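PDB 3BWX: Alpha/beta hydrolase from Novosphingobium aromaticivorans, which probably acts as a hydrolase of the alpha/beta hydrolase fold, its natural substrate not established, and binds calcium ions in the crystal. Local coordinates for residues F152-Q163 / I175-M186. The protein carries 1 engineered substitution. Numbering follows the deposited sequence.
Sequences FETWMHAARALQ and ITQWLRYAKRIM. With EDO (1,2-ethanediol), chain H; EDO (1,2-ethanediol), chain O.
Leu162 is the knob of this contact: its side chain drops into a hole formed by Trp178, Tyr181, Ala182 and Ile185, with CD1 3.7 Å from Ala182 CB and meeting the Ile185 side chain tip to tip. The axes of 155-163, part of helix 155-166, and of helix 175-185 run nearly perpendicular, at 99°, and come within 8.9 Å. Ala159 and Ala182, small side chains facing the partner helix, probably help that approach. Ala159 CB lies 3.7 Å from Leu179 CD2, in the pair at which the backbones come nearest.

Two tryptophans, one from each helix, extend the packing by CH-pi contacts. Lys183 CG sits over the six-membered ring of Trp155, 3.8 Å from its centroid, while CE follows along the same indole. The far edge of that ring faces backbone oxygen, with Met186 O in its plane, 3.6 Å from Trp155 CH2. Trp178 answers from the other helix: Gln163 CA lies 3.8 Å from its six-membered centroid, and the extended Gln163 chain, with CG anti to the backbone N (chi1 -175°), runs on across the indole.

Selenomethionines fill in at two places. Met186 SE packs on Ala158 CB and approaches the Phe152 ring obliquely, a Met-aromatic contact, while CE meets that ring at its edge. Met156 SE touches Ile175 CD1. Ile175 CD1 also lies centrally over one face of the Arg160 guanidinium, 3.5 Å from Arg160 CZ, and Arg160 NH1 donates to Gln163 OE1 at 2.9 Å.

Phe196 of strand 194-196 touches Leu162 and Met186, so the small antiparallel sheet packs beside the helix pair. No hydrogen bond crosses between the segments; van der Waals and CH-pi contacts hold the two helices together, with the polar ends of Arg160, Gln163 and Lys183 kept to the periphery.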
loop_
_atom_site.group_PDB
_atom_site.type_symbol
_atom_site.label_atom_id
_atom_site.label_comp_id
_atom_site.label_asym_id
_atom_site.label_seq_id
_atom_site.Cartn_x
_atom_site.Cartn_y
_atom_site.Cartn_z
ATOM N N PHE A 152 11.114 -12.574 -16.728
ATOM C CA PHE A 152 11.495 -11.995 -18.030
ATOM C C PHE A 152 12.964 -11.791 -18.181
ATOM O O PHE A 152 13.646 -11.597 -17.171
ATOM C CB PHE A 152 10.788 -10.658 -18.201
ATOM C CG PHE A 152 9.310 -10.767 -18.019
ATOM C CD1 PHE A 152 8.498 -11.120 -19.079
ATOM C CD2 PHE A 152 8.736 -10.598 -16.784
ATOM C CE1 PHE A 152 7.128 -11.284 -18.903
ATOM C CE2 PHE A 152 7.370 -10.779 -16.596
ATOM C CZ PHE A 152 6.578 -11.118 -17.666
ATOM N N GLU A 153 13.442 -11.805 -19.431
ATOM C CA GLU A 153 14.852 -11.500 -19.712
ATOM C C GLU A 153 15.119 -10.019 -19.697
ATOM O O GLU A 153 16.210 -9.606 -19.341
ATOM C CB GLU A 153 15.348 -12.105 -21.050
ATOM C CG GLU A 153 16.903 -11.984 -21.225
ATOM C CD GLU A 153 17.532 -12.954 -22.225
ATOM O OE1 GLU A 153 17.523 -12.614 -23.433
ATOM O OE2 GLU A 153 18.102 -14.027 -21.805
ATOM N N THR A 154 14.136 -9.223 -20.133
ATOM C CA THR A 154 14.330 -7.777 -20.276
ATOM C C THR A 154 13.229 -6.970 -19.646
ATOM O O THR A 154 12.070 -7.447 -19.512
ATOM C CB THR A 154 14.407 -7.407 -21.767
ATOM O OG1 THR A 154 13.108 -7.411 -22.413
ATOM C CG2 THR A 154 15.306 -8.374 -22.496
ATOM N N TRP A 155 13.556 -5.718 -19.299
ATOM C CA TRP A 155 12.568 -4.805 -18.733
ATOM C C TRP A 155 11.438 -4.479 -19.722
ATOM O O TRP A 155 10.283 -4.270 -19.324
ATOM C CB TRP A 155 13.244 -3.534 -18.234
ATOM C CG TRP A 155 13.893 -3.755 -16.897
ATOM C CD1 TRP A 155 15.228 -3.821 -16.650
ATOM C CD2 TRP A 155 13.239 -3.980 -15.632
ATOM N NE1 TRP A 155 15.452 -4.078 -15.320
ATOM C CE2 TRP A 155 14.246 -4.155 -14.671
ATOM C CE3 TRP A 155 11.903 -4.067 -15.238
ATOM C CZ2 TRP A 155 13.967 -4.419 -13.337
ATOM C CZ3 TRP A 155 11.615 -4.312 -13.905
ATOM C CH2 TRP A 155 12.657 -4.487 -12.966
HETATM N N MSE A 156 11.777 -4.428 -21.001
HETATM C CA MSE A 156 10.767 -4.110 -21.986
HETATM C C MSE A 156 9.750 -5.242 -22.045
HETATM O O MSE A 156 8.559 -4.984 -22.121
HETATM C CB MSE A 156 11.377 -3.932 -23.341
HETATM C CG MSE A 156 10.380 -3.489 -24.364
HETATM SE SE MSE A 156 9.639 -1.660 -23.999
HETATM C CE MSE A 156 11.117 -0.986 -23.265
ATOM N N HIS A 157 10.224 -6.484 -22.082
ATOM C CA HIS A 157 9.323 -7.630 -22.080
ATOM C C HIS A 157 8.457 -7.626 -20.819
ATOM O O HIS A 157 7.266 -7.890 -20.891
ATOM C CB HIS A 157 10.111 -8.949 -22.251
ATOM C CG HIS A 157 10.613 -9.158 -23.639
ATOM N ND1 HIS A 157 11.492 -10.163 -23.979
ATOM C CD2 HIS A 157 10.328 -8.504 -24.786
ATOM C CE1 HIS A 157 11.739 -10.102 -25.275
ATOM N NE2 HIS A 157 11.041 -9.107 -25.789
ATOM N N ALA A 158 9.041 -7.356 -19.670
ATOM C CA ALA A 158 8.266 -7.243 -18.432
ATOM C C ALA A 158 7.189 -6.169 -18.500
ATOM O O ALA A 158 6.051 -6.382 -18.127
ATOM C CB ALA A 158 9.166 -7.023 -17.219
ATOM N N ALA A 159 7.568 -4.979 -18.969
ATOM C CA ALA A 159 6.656 -3.880 -19.100
ATOM C C ALA A 159 5.488 -4.235 -20.002
ATOM O O ALA A 159 4.333 -3.915 -19.688
ATOM C CB ALA A 159 7.425 -2.668 -19.688
ATOM N N ARG A 160 5.779 -4.835 -21.141
ATOM C CA ARG A 160 4.707 -5.207 -22.073
ATOM C C ARG A 160 3.782 -6.251 -21.462
ATOM O O ARG A 160 2.592 -6.237 -21.710
ATOM C CB ARG A 160 5.304 -5.678 -23.394
ATOM C CG ARG A 160 6.022 -4.553 -24.132
ATOM C CD ARG A 160 5.006 -3.490 -24.590
ATOM N NE ARG A 160 5.602 -2.434 -25.418
ATOM C CZ ARG A 160 5.163 -1.186 -25.501
ATOM N NH1 ARG A 160 4.113 -0.768 -24.816
ATOM N NH2 ARG A 160 5.797 -0.329 -26.267
ATOM N N ALA A 161 4.319 -7.139 -20.659
ATOM C CA ALA A 161 3.488 -8.145 -19.974
ATOM C C ALA A 161 2.545 -7.482 -18.977
ATOM O O ALA A 161 1.390 -7.919 -18.815
ATOM C CB ALA A 161 4.368 -9.215 -19.277
ATOM N N LEU A 162 3.017 -6.426 -18.296
ATOM C CA LEU A 162 2.192 -5.705 -17.339
ATOM C C LEU A 162 1.113 -4.926 -18.031
ATOM O O LEU A 162 -0.039 -4.944 -17.596
ATOM C CB LEU A 162 3.063 -4.813 -16.457
ATOM C CG LEU A 162 4.031 -5.519 -15.486
ATOM C CD1 LEU A 162 4.978 -4.520 -14.813
ATOM C CD2 LEU A 162 3.290 -6.372 -14.436
ATOM N N GLN A 163 1.442 -4.280 -19.140
ATOM C CA GLN A 163 0.437 -3.592 -19.943
ATOM C C GLN A 163 -0.642 -4.556 -20.465
ATOM O O GLN A 163 -1.825 -4.181 -20.532
ATOM C CB GLN A 163 1.132 -2.930 -21.107
ATOM C CG GLN A 163 0.248 -2.093 -21.960
ATOM C CD GLN A 163 1.006 -1.578 -23.147
ATOM O OE1 GLN A 163 1.931 -2.255 -23.635
ATOM N NE2 GLN A 163 0.660 -0.376 -23.608
ATOM N N ILE A 175 4.990 4.295 -22.467
ATOM C CA ILE A 175 5.938 3.226 -22.137
ATOM C C ILE A 175 6.818 3.593 -20.971
ATOM O O ILE A 175 7.234 2.734 -20.212
ATOM C CB ILE A 175 6.777 2.753 -23.377
ATOM C CG1 ILE A 175 7.543 1.442 -23.053
ATOM C CG2 ILE A 175 7.680 3.885 -23.865
ATOM C CD1 ILE A 175 6.656 0.261 -22.628
ATOM N N THR A 176 7.119 4.883 -20.834
ATOM C CA THR A 176 7.945 5.318 -19.721
ATOM C C THR A 176 7.213 5.100 -18.378
ATOM O O THR A 176 7.827 4.738 -17.388
ATOM C CB THR A 176 8.501 6.756 -19.869
ATOM O OG1 THR A 176 7.477 7.747 -19.650
ATOM C CG2 THR A 176 9.149 6.953 -21.257
ATOM N N GLN A 177 5.897 5.308 -18.395
ATOM C CA GLN A 177 5.077 5.052 -17.225
ATOM C C GLN A 177 5.029 3.544 -16.915
ATOM O O GLN A 177 5.162 3.144 -15.747
ATOM C CB GLN A 177 3.684 5.655 -17.356
ATOM C CG GLN A 177 3.702 7.167 -17.453
ATOM C CD GLN A 177 2.352 7.712 -17.783
ATOM O OE1 GLN A 177 1.911 7.644 -18.954
ATOM N NE2 GLN A 177 1.641 8.224 -16.744
ATOM N N TRP A 178 4.837 2.685 -17.911
ATOM C CA TRP A 178 4.912 1.246 -17.648
ATOM C C TRP A 178 6.260 0.751 -17.095
ATOM O O TRP A 178 6.309 -0.153 -16.270
ATOM C CB TRP A 178 4.559 0.437 -18.905
ATOM C CG TRP A 178 3.069 0.524 -19.242
ATOM C CD1 TRP A 178 2.507 1.168 -20.287
ATOM C CD2 TRP A 178 2.003 -0.051 -18.484
ATOM N NE1 TRP A 178 1.141 1.050 -20.229
ATOM C CE2 TRP A 178 0.799 0.330 -19.117
ATOM C CE3 TRP A 178 1.955 -0.798 -17.310
ATOM C CZ2 TRP A 178 -0.461 -0.059 -18.637
ATOM C CZ3 TRP A 178 0.696 -1.152 -16.810
ATOM C CH2 TRP A 178 -0.486 -0.791 -17.490
ATOM N N LEU A 179 7.360 1.323 -17.588
ATOM C CA LEU A 179 8.695 0.937 -17.130
ATOM C C LEU A 179 8.920 1.375 -15.680
ATOM O O LEU A 179 9.463 0.630 -14.865
ATOM C CB LEU A 179 9.775 1.496 -18.056
ATOM C CG LEU A 179 9.942 0.762 -19.374
ATOM C CD1 LEU A 179 10.827 1.645 -20.293
ATOM C CD2 LEU A 179 10.502 -0.613 -19.231
ATOM N N ARG A 180 8.492 2.590 -15.378
ATOM C CA ARG A 180 8.603 3.124 -14.012
ATOM C C ARG A 180 7.823 2.210 -13.035
ATOM O O ARG A 180 8.288 1.837 -11.969
ATOM C CB ARG A 180 8.048 4.565 -13.954
ATOM C CG ARG A 180 8.269 5.209 -12.583
ATOM C CD ARG A 180 7.492 6.506 -12.394
ATOM N NE ARG A 180 7.920 7.453 -13.366
ATOM C CZ ARG A 180 7.172 8.111 -14.262
ATOM N NH1 ARG A 180 5.833 8.073 -14.331
ATOM N NH2 ARG A 180 7.812 8.920 -15.065
ATOM N N TYR A 181 6.626 1.837 -13.451
ATOM C CA TYR A 181 5.803 0.938 -12.669
ATOM C C TYR A 181 6.458 -0.439 -12.510
ATOM O O TYR A 181 6.400 -1.028 -11.419
ATOM C CB TYR A 181 4.496 0.795 -13.438
ATOM C CG TYR A 181 3.400 -0.072 -12.854
ATOM C CD1 TYR A 181 2.650 0.374 -11.789
ATOM C CD2 TYR A 181 3.061 -1.274 -13.439
ATOM C CE1 TYR A 181 1.609 -0.384 -11.286
ATOM C CE2 TYR A 181 2.028 -2.042 -12.952
ATOM C CZ TYR A 181 1.300 -1.579 -11.873
ATOM O OH TYR A 181 0.245 -2.327 -11.361
ATOM N N ALA A 182 6.997 -1.000 -13.606
ATOM C CA ALA A 182 7.614 -2.333 -13.625
ATOM C C ALA A 182 8.711 -2.356 -12.560
ATOM O O ALA A 182 8.803 -3.337 -11.790
ATOM C CB ALA A 182 8.167 -2.716 -15.028
ATOM N N LYS A 183 9.565 -1.315 -12.540
ATOM C CA LYS A 183 10.708 -1.345 -11.630
ATOM C C LYS A 183 10.261 -1.225 -10.192
ATOM O O LYS A 183 10.988 -1.628 -9.280
ATOM C CB LYS A 183 11.747 -0.269 -12.020
ATOM C CG LYS A 183 12.399 -0.597 -13.354
ATOM C CD LYS A 183 13.706 0.131 -13.569
ATOM C CE LYS A 183 14.839 -0.610 -12.880
ATOM N NZ LYS A 183 16.143 0.111 -12.992
ATOM N N ARG A 184 9.083 -0.657 -9.953
ATOM C CA ARG A 184 8.585 -0.594 -8.583
ATOM C C ARG A 184 8.118 -1.926 -8.017
ATOM O O ARG A 184 8.209 -2.146 -6.788
ATOM C CB ARG A 184 7.450 0.409 -8.434
ATOM C CG ARG A 184 7.854 1.834 -8.625
ATOM C CD ARG A 184 6.703 2.773 -8.587
ATOM N NE ARG A 184 7.168 4.108 -8.791
ATOM C CZ ARG A 184 6.405 5.199 -8.736
ATOM N NH1 ARG A 184 5.088 5.108 -8.614
ATOM N NH2 ARG A 184 6.962 6.379 -8.933
ATOM N N ILE A 185 7.636 -2.822 -8.883
ATOM C CA ILE A 185 7.007 -4.053 -8.437
ATOM C C ILE A 185 7.812 -5.320 -8.763
ATOM O O ILE A 185 7.508 -6.410 -8.269
ATOM C CB ILE A 185 5.541 -4.117 -8.938
ATOM C CG1 ILE A 185 5.423 -4.464 -10.422
ATOM C CG2 ILE A 185 4.818 -2.787 -8.617
ATOM C CD1 ILE A 185 3.940 -4.500 -10.845
HETATM N N MSE A 186 8.850 -5.160 -9.591
HETATM C CA MSE A 186 9.674 -6.273 -10.011
HETATM C C MSE A 186 11.123 -5.927 -9.768
HETATM O O MSE A 186 11.492 -4.781 -9.579
HETATM C CB MSE A 186 9.442 -6.645 -11.500
HETATM C CG MSE A 186 8.013 -6.719 -11.910
HETATM SE SE MSE A 186 7.772 -7.403 -13.688
HETATM C CE MSE A 186 8.217 -9.207 -13.311
HETATM C C1 EDO H . 3.715 5.667 -11.953
HETATM O O1 EDO H . 4.413 6.882 -11.593
HETATM C C2 EDO H . 3.793 5.393 -13.458
HETATM O O2 EDO H . 3.081 6.446 -14.126
HETATM C C1 EDO O . 2.348 -11.534 -15.452
HETATM O O1 EDO O . 1.430 -12.373 -16.164
HETATM C C2 EDO O . 2.307 -10.104 -16.001
HETATM O O2 EDO O . 0.987 -9.523 -15.955
#